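Local coordinates for nickel ABC transporter (Nickel-binding protein) (Bacillus halodurans, PDB 3T66) that probably captures a solute, such as nickel or a peptide, outside the cell and delivers it to an ABC transporter, at residues Asn399-His403 with Ile450-Leu454; Ser135-Asn139 with Pro390-Ala394; Phe17-Val21 with Arg202-Leu206. All coordinates share one frame. Residue numbers count along the deposited sequence, not the author numbering.

Overall arrangement
From the N terminus, Phe17-Val21 opens interaction 3 and Ser135-Asn139 opens interaction 2 inside that loop. Arg202-Leu206 closes interaction 3 before Pro390-Ala394 closes interaction 2, so the two cross. Interaction 1 follows in series: Asn399-His403 lies just beyond Pro390-Ala394, and Ile450-Leu454 closes a largely helical loop containing no strand. Interaction 3 packs a helix on the large mixed sheet, and interaction 1 sets helix 395-402 against strand 451-464 of that sheet; the centres of interactions 1 and 3 are about 35 Å apart. Interaction 2 ties the loop before strand 162-168 to the loop preceding helix 395-402; its centre is about 19 Å from that of interaction 1 and about 28 Å from that of interaction 3.

Interaction 1: residues Asn399-His403 with Ile450-Leu454; sequences NATYH and IHSFL
The last turn of helix 395-402 meets the start of strand 451-464 through side chains alone. Asn399-Tyr402 is helical, with His403 N bonded to Asn399 O (3.2 Å), and His403 then leaves helical geometry. Backbones stay apart: the closest CA pair, Tyr402 CA to Ile450 CA, is 8.9 Å. Tyr402 (m, chi2 -71°) spans the gap. Tyr402 CE1 lies 3.4 Å from Ile450 CG2, at the edge of the tyrosine ring, and Tyr402 OH is 3.4 Å from His451 CD2 and 3.5 Å from Phe453 CZ. His451 (m, chi2 -71°) and Phe453 (m, chi2 -79°) point toward the helix. The Tyr402 and His451 rings meet obliquely, centroids 5.7 Å apart, planes at 42°. Thr401 CG2 (m rotamer) comes within 4.3 Å of His451 NE2. In this buried contact an aromatic side chain from a helix end bridges to a sheet strand. Tyr402 OH bonds Tyr397 OH and Thr401 OG1 bonds Tyr397 O. Helix 416-426 backs Tyr402 through Leu418 and Ile422, while strand 240-246 pairs with the strand and binds His451 ND1 through Met246 N.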
loop_
_atom_site.group_PDB
_atom_site.type_symbol
_atom_site.label_atom_id
_atom_site.label_comp_id
_atom_site.label_asym_id
_atom_site.label_seq_id
_atom_site.Cartn_x
_atom_site.Cartn_y
_atom_site.Cartn_z
ATOM N N ASN A 399 -6.256 -2.241 14.053
ATOM C CA ASN A 399 -7.223 -3.086 14.667
ATOM C C ASN A 399 -6.952 -4.567 14.353
ATOM O O ASN A 399 -6.909 -5.416 15.267
ATOM C CB ASN A 399 -8.622 -2.692 14.264
ATOM C CG ASN A 399 -9.640 -3.243 15.210
ATOM O OD1 ASN A 399 -9.960 -2.625 16.238
ATOM N ND2 ASN A 399 -10.142 -4.428 14.896
ATOM N N ALA A 400 -6.715 -4.868 13.080
ATOM C CA ALA A 400 -6.532 -6.237 12.674
ATOM C C ALA A 400 -5.334 -6.876 13.373
ATOM O O ALA A 400 -5.374 -8.056 13.748
ATOM C CB ALA A 400 -6.390 -6.331 11.196
ATOM N N THR A 401 -4.276 -6.124 13.592
ATOM C CA THR A 401 -3.040 -6.776 14.036
ATOM C C THR A 401 -2.771 -6.703 15.556
ATOM O O THR A 401 -1.943 -7.462 16.118
ATOM C CB THR A 401 -1.876 -6.216 13.215
ATOM O OG1 THR A 401 -2.257 -6.236 11.824
ATOM C CG2 THR A 401 -0.642 -7.028 13.407
ATOM N N TYR A 402 -3.493 -5.807 16.229
ATOM C CA TYR A 402 -3.160 -5.451 17.590
ATOM C C TYR A 402 -4.304 -5.592 18.558
ATOM O O TYR A 402 -4.084 -5.868 19.720
ATOM C CB TYR A 402 -2.640 -4.027 17.608
ATOM C CG TYR A 402 -1.348 -3.900 16.870
ATOM C CD1 TYR A 402 -0.174 -4.450 17.406
ATOM C CD2 TYR A 402 -1.290 -3.254 15.637
ATOM C CE1 TYR A 402 1.034 -4.352 16.744
ATOM C CE2 TYR A 402 -0.094 -3.146 14.952
ATOM C CZ TYR A 402 1.077 -3.699 15.517
ATOM O OH TYR A 402 2.288 -3.611 14.866
ATOM N N HIS A 403 -5.531 -5.387 18.103
ATOM C CA HIS A 403 -6.636 -5.506 19.030
ATOM C C HIS A 403 -6.869 -6.974 19.384
ATOM O O HIS A 403 -6.786 -7.822 18.510
ATOM C CB HIS A 403 -7.886 -4.878 18.470
ATOM C CG HIS A 403 -9.020 -4.892 19.430
ATOM N ND1 HIS A 403 -9.659 -6.058 19.802
ATOM C CD2 HIS A 403 -9.617 -3.897 20.119
ATOM C CE1 HIS A 403 -10.607 -5.777 20.676
ATOM N NE2 HIS A 403 -10.612 -4.472 20.876
ATOM N N ILE A 450 6.364 -3.948 19.852
ATOM C CA ILE A 450 5.537 -5.091 19.504
ATOM C C ILE A 450 5.881 -5.795 18.193
ATOM O O ILE A 450 5.714 -6.983 18.090
ATOM C CB ILE A 450 4.041 -4.836 19.667
ATOM C CG1 ILE A 450 3.639 -5.107 21.101
ATOM C CG2 ILE A 450 3.232 -5.793 18.852
ATOM C CD1 ILE A 450 3.514 -3.920 21.918
ATOM N N HIS A 451 6.437 -5.169 17.192
ATOM C CA HIS A 451 7.113 -6.054 16.235
ATOM C C HIS A 451 8.368 -5.389 15.735
ATOM O O HIS A 451 8.728 -4.322 16.213
ATOM C CB HIS A 451 6.210 -6.397 15.087
ATOM C CG HIS A 451 4.938 -7.069 15.485
ATOM N ND1 HIS A 451 4.899 -8.365 15.954
ATOM C CD2 HIS A 451 3.647 -6.648 15.429
ATOM C CE1 HIS A 451 3.640 -8.715 16.169
ATOM N NE2 HIS A 451 2.861 -7.695 15.854
ATOM N N SER A 452 9.055 -5.989 14.785
ATOM C CA SER A 452 10.241 -5.321 14.298
ATOM C C SER A 452 9.981 -4.943 12.887
ATOM O O SER A 452 9.717 -5.810 12.069
ATOM C CB SER A 452 11.473 -6.228 14.359
ATOM O OG SER A 452 12.671 -5.481 14.124
ATOM N N PHE A 453 10.062 -3.656 12.587
ATOM C CA PHE A 453 9.791 -3.220 11.228
ATOM C C PHE A 453 11.081 -2.998 10.499
ATOM O O PHE A 453 11.897 -2.170 10.908
ATOM C CB PHE A 453 8.873 -2.003 11.211
ATOM C CG PHE A 453 7.542 -2.298 11.777
ATOM C CD1 PHE A 453 6.587 -2.973 11.010
ATOM C CD2 PHE A 453 7.273 -2.022 13.098
ATOM C CE1 PHE A 453 5.333 -3.314 11.531
ATOM C CE2 PHE A 453 6.036 -2.361 13.659
ATOM C CZ PHE A 453 5.056 -3.016 12.871
ATOM N N LEU A 454 11.248 -3.779 9.429
ATOM C CA LEU A 454 12.474 -3.861 8.652
ATOM C C LEU A 454 12.538 -2.863 7.523
ATOM O O LEU A 454 13.216 -1.840 7.618
ATOM C CB LEU A 454 12.586 -5.259 8.090
ATOM C CG LEU A 454 12.555 -6.309 9.186
ATOM C CD1 LEU A 454 12.368 -7.691 8.551
ATOM C CD2 LEU A 454 13.844 -6.216 9.980
#

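Interaction 2: residues Ser135-Asn139 with Pro390-Ala394; sequences SELVN and PRGDA
Two loop segments, neither a regular helix or strand, meet around one arginine. Ser135-Val138 keeps helical phi/psi and forms a short turn, with Asn139 N bonded to Glu136 O (3.3 Å). Arg391 (-139/56) and Gly392 (81/4, positive phi) bend the other segment. The closest CA pair is Ser135 CA to Arg391 CA, 6.4 Å. Electrostatics come first: Glu136 (m, m) starts away from the partner but its carboxylate curls back, forming a salt bridge from Glu136 OE1 to Arg391 NH1 at 2.8 Å. Arg391 (p, with chi2 off-well at -127° and chi3 t) also gives a weak hydrogen bond from NE to Ser135 O, 3.4 Å. Van der Waals contacts fill the rest: Arg391 CG is 3.1 Å from Ser135 O, Arg391 CB is 3.6 Å from Val138 CG1, Ser135 OG is 3.8 Å from Asp393 CB, and the Asn139 amide packs over one face of the guanidinium, ND2 3.7 Å from Arg391 NH2. Asp393 turns its carboxylate to Gly395 N, capping the start of helix 395-402, and to Arg434. One charge pair plus a carbonyl contact thus makes this a mainly polar loop-to-loop contact centred on Arg391, consistent with a bridge between the two lobes of a type II binding-protein fold.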
loop_
_atom_site.group_PDB
_atom_site.type_symbol
_atom_site.label_atom_id
_atom_site.label_comp_id
_atom_site.label_asym_id
_atom_site.label_seq_id
_atom_site.Cartn_x
_atom_site.Cartn_y
_atom_site.Cartn_z
ATOM N N SER A 135 -12.430 6.907 3.458
ATOM C CA SER A 135 -11.196 6.386 2.903
ATOM C C SER A 135 -11.426 5.219 1.924
ATOM O O SER A 135 -10.553 4.934 1.065
ATOM C CB SER A 135 -10.189 6.057 4.005
ATOM O OG SER A 135 -10.351 4.738 4.491
ATOM N N GLU A 136 -12.602 4.579 2.025
ATOM C CA GLU A 136 -12.946 3.498 1.121
ATOM C C GLU A 136 -13.217 4.011 -0.255
ATOM O O GLU A 136 -13.081 3.247 -1.216
ATOM C CB GLU A 136 -14.179 2.727 1.548
ATOM C CG GLU A 136 -14.011 1.888 2.821
ATOM C CD GLU A 136 -13.085 0.686 2.691
ATOM O OE1 GLU A 136 -12.706 0.266 1.544
ATOM O OE2 GLU A 136 -12.756 0.154 3.775
ATOM N N LEU A 137 -13.584 5.290 -0.381
ATOM C CA LEU A 137 -13.925 5.821 -1.696
ATOM C C LEU A 137 -12.697 6.116 -2.560
ATOM O O LEU A 137 -12.797 6.406 -3.749
ATOM C CB LEU A 137 -14.861 7.008 -1.560
ATOM C CG LEU A 137 -16.154 6.656 -0.823
ATOM C CD1 LEU A 137 -17.063 7.864 -0.615
ATOM C CD2 LEU A 137 -16.903 5.543 -1.551
ATOM N N VAL A 138 -11.528 6.000 -1.960
ATOM C CA VAL A 138 -10.291 6.144 -2.693
ATOM C C VAL A 138 -10.050 4.950 -3.643
ATOM O O VAL A 138 -9.367 5.089 -4.641
ATOM C CB VAL A 138 -9.120 6.226 -1.705
ATOM C CG1 VAL A 138 -7.756 6.344 -2.424
ATOM C CG2 VAL A 138 -9.304 7.335 -0.713
ATOM N N ASN A 139 -10.618 3.791 -3.318
ATOM C CA ASN A 139 -10.363 2.572 -4.034
ATOM C C ASN A 139 -10.685 2.790 -5.467
ATOM O O ASN A 139 -11.814 3.137 -5.802
ATOM C CB ASN A 139 -11.283 1.483 -3.536
ATOM C CG ASN A 139 -10.659 0.102 -3.595
ATOM O OD1 ASN A 139 -10.159 -0.336 -4.624
ATOM N ND2 ASN A 139 -10.727 -0.608 -2.476
ATOM N N PRO A 390 -3.450 1.505 3.511
ATOM C CA PRO A 390 -3.708 1.191 2.101
ATOM C C PRO A 390 -4.190 2.423 1.335
ATOM O O PRO A 390 -3.809 2.614 0.147
ATOM C CB PRO A 390 -4.826 0.135 2.163
ATOM C CG PRO A 390 -5.097 -0.112 3.657
ATOM C CD PRO A 390 -4.579 1.107 4.366
ATOM N N ARG A 391 -5.030 3.242 1.973
ATOM C CA ARG A 391 -5.336 4.498 1.329
ATOM C C ARG A 391 -5.371 5.616 2.286
ATOM O O ARG A 391 -6.365 6.325 2.410
ATOM C CB ARG A 391 -6.536 4.430 0.400
ATOM C CG ARG A 391 -7.700 3.775 0.937
ATOM C CD ARG A 391 -8.191 2.697 0.028
ATOM N NE ARG A 391 -9.051 1.913 0.894
ATOM C CZ ARG A 391 -9.052 0.595 1.012
ATOM N NH1 ARG A 391 -9.885 0.049 1.886
ATOM N NH2 ARG A 391 -8.283 -0.168 0.248
ATOM N N GLY A 392 -4.253 5.764 2.984
ATOM C CA GLY A 392 -4.073 6.829 3.953
ATOM C C GLY A 392 -4.662 6.640 5.317
ATOM O O GLY A 392 -4.593 7.554 6.113
ATOM N N ASP A 393 -5.240 5.476 5.586
ATOM C CA ASP A 393 -5.855 5.205 6.889
ATOM C C ASP A 393 -5.229 3.929 7.479
ATOM O O ASP A 393 -4.946 2.966 6.738
ATOM C CB ASP A 393 -7.383 5.072 6.776
ATOM C CG ASP A 393 -8.091 5.143 8.150
ATOM O OD1 ASP A 393 -8.416 6.274 8.612
ATOM O OD2 ASP A 393 -8.325 4.080 8.788
ATOM N N ALA A 394 -4.994 3.921 8.792
ATOM C CA ALA A 394 -4.328 2.804 9.380
ATOM C C ALA A 394 -5.229 2.063 10.294
ATOM O O ALA A 394 -4.781 1.099 10.909
ATOM C CB ALA A 394 -3.140 3.245 10.119
#

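Interaction 3: residues Phe17-Val21 with Arg202-Leu206; sequences FLFNV and RSLAL
This is helix-on-sheet packing within a beta-alpha-beta crossover: helix 199-207 connects strands 190-195 and 213-215, both parallel to strand 14-19, which lies between them and meets the helix here. Strand 17-19 and helix 202-206 run antiparallel, their axes at 174° and 9.9 Å apart at closest approach. Leu18 CA and Arg202 CA are the nearest pair of CA atoms, 7.1 Å apart. Leu18 (t, p) points at the helix, its CD2 3.6 Å from Ala205 CB and 4.1 Å from Arg202 CA; the small alanine lets the leucine methyl come close. Phe19 points away, and the strand ends there: Asn20 takes -64/-35, which brings its carbonyl to the long Arg202 side chain (m, t, m, chi4 -109°). Asn20 O is 3.1 Å from Arg202 NH1, at the edge of the guanidinium, and Asn20 OD1 is 3.3 Å from the same NH1 at a poor angle for bonding. Along the helix, Leu206 N bonds Arg202 O at 3.1 Å. The guanidinium is anchored beyond the contact by Arg216 O at NH2, just past strand 213-215. Phe19 packs on helix 35-38 through Ile35 and Arg38, and the Leu18 backbone bonds to Ile213 and Tyr215 of strand 213-215.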
loop_
_atom_site.group_PDB
_atom_site.type_symbol
_atom_site.label_atom_id
_atom_site.label_comp_id
_atom_site.label_asym_id
_atom_site.label_seq_id
_atom_site.Cartn_x
_atom_site.Cartn_y
_atom_site.Cartn_z
ATOM N N PHE A 17 3.436 3.864 -22.502
ATOM C CA PHE A 17 3.669 3.464 -21.135
ATOM C C PHE A 17 3.360 2.003 -21.114
ATOM O O PHE A 17 2.380 1.528 -21.721
ATOM C CB PHE A 17 2.771 4.260 -20.198
ATOM C CG PHE A 17 2.668 3.708 -18.809
ATOM C CD1 PHE A 17 3.518 4.135 -17.813
ATOM C CD2 PHE A 17 1.684 2.805 -18.473
ATOM C CE1 PHE A 17 3.401 3.643 -16.525
ATOM C CE2 PHE A 17 1.580 2.318 -17.199
ATOM C CZ PHE A 17 2.431 2.735 -16.234
ATOM N N LEU A 18 4.257 1.298 -20.448
ATOM C CA LEU A 18 4.321 -0.156 -20.514
ATOM C C LEU A 18 4.241 -0.753 -19.127
ATOM O O LEU A 18 5.158 -0.599 -18.292
ATOM C CB LEU A 18 5.581 -0.636 -21.231
ATOM C CG LEU A 18 5.722 -2.166 -21.344
ATOM C CD1 LEU A 18 4.444 -2.951 -21.874
ATOM C CD2 LEU A 18 7.010 -2.528 -22.121
ATOM N N PHE A 19 3.125 -1.416 -18.892
ATOM C CA PHE A 19 2.734 -1.663 -17.544
ATOM C C PHE A 19 2.990 -3.094 -17.084
ATOM O O PHE A 19 3.253 -4.010 -17.851
ATOM C CB PHE A 19 1.285 -1.223 -17.291
ATOM C CG PHE A 19 0.873 -1.349 -15.867
ATOM C CD1 PHE A 19 1.562 -0.675 -14.867
ATOM C CD2 PHE A 19 -0.184 -2.157 -15.507
ATOM C CE1 PHE A 19 1.177 -0.794 -13.509
ATOM C CE2 PHE A 19 -0.581 -2.291 -14.166
ATOM C CZ PHE A 19 0.104 -1.616 -13.176
ATOM N N ASN A 20 2.900 -3.233 -15.785
ATOM C CA ASN A 20 3.289 -4.374 -15.011
ATOM C C ASN A 20 2.510 -5.663 -15.293
ATOM O O ASN A 20 3.059 -6.753 -15.232
ATOM C CB ASN A 20 2.975 -3.931 -13.572
ATOM C CG ASN A 20 3.886 -4.488 -12.603
ATOM O OD1 ASN A 20 4.809 -5.192 -12.972
ATOM N ND2 ASN A 20 3.663 -4.191 -11.336
ATOM N N VAL A 21 1.219 -5.489 -15.593
ATOM C CA VAL A 21 0.143 -6.447 -15.337
ATOM C C VAL A 21 -0.911 -6.294 -16.431
ATOM O O VAL A 21 -1.144 -5.188 -16.930
ATOM C CB VAL A 21 -0.531 -6.092 -13.989
ATOM C CG1 VAL A 21 -1.762 -6.945 -13.723
ATOM C CG2 VAL A 21 0.490 -6.154 -12.821
ATOM N N ARG A 202 10.153 -5.869 -20.535
ATOM C CA ARG A 202 10.015 -4.464 -20.203
ATOM C C ARG A 202 11.303 -3.656 -20.332
ATOM O O ARG A 202 11.320 -2.611 -21.003
ATOM C CB ARG A 202 9.489 -4.362 -18.795
ATOM C CG ARG A 202 8.100 -4.896 -18.690
ATOM C CD ARG A 202 7.442 -4.369 -17.477
ATOM N NE ARG A 202 8.002 -4.970 -16.275
ATOM C CZ ARG A 202 7.351 -5.837 -15.514
ATOM N NH1 ARG A 202 6.107 -6.209 -15.811
ATOM N NH2 ARG A 202 7.940 -6.300 -14.436
ATOM N N SER A 203 12.370 -4.137 -19.688
ATOM C CA SER A 203 13.673 -3.467 -19.728
ATOM C C SER A 203 14.144 -3.239 -21.192
ATOM O O SER A 203 14.567 -2.133 -21.573
ATOM C CB SER A 203 14.708 -4.241 -18.893
ATOM O OG SER A 203 14.469 -4.169 -17.488
ATOM N N LEU A 204 14.012 -4.279 -22.017
ATOM C CA LEU A 204 14.378 -4.218 -23.428
ATOM C C LEU A 204 13.615 -3.137 -24.178
ATOM O O LEU A 204 14.226 -2.273 -24.815
ATOM C CB LEU A 204 14.125 -5.590 -24.075
ATOM C CG LEU A 204 14.727 -5.892 -25.453
ATOM C CD1 LEU A 204 16.239 -5.906 -25.346
ATOM C CD2 LEU A 204 14.182 -7.204 -25.987
ATOM N N ALA A 205 12.281 -3.217 -24.074
ATOM C CA ALA A 205 11.335 -2.276 -24.669
ATOM C C ALA A 205 11.732 -0.850 -24.420
ATOM O O ALA A 205 11.720 -0.014 -25.331
ATOM C CB ALA A 205 9.974 -2.510 -24.140
ATOM N N LEU A 206 12.110 -0.559 -23.186
ATOM C CA LEU A 206 12.615 0.785 -22.904
ATOM C C LEU A 206 13.937 1.052 -23.603
ATOM O O LEU A 206 14.134 2.131 -24.174
ATOM C CB LEU A 206 12.726 1.069 -21.403
ATOM C CG LEU A 206 13.256 2.464 -21.114
ATOM C CD1 LEU A 206 12.366 3.578 -21.630
ATOM C CD2 LEU A 206 13.465 2.581 -19.667
#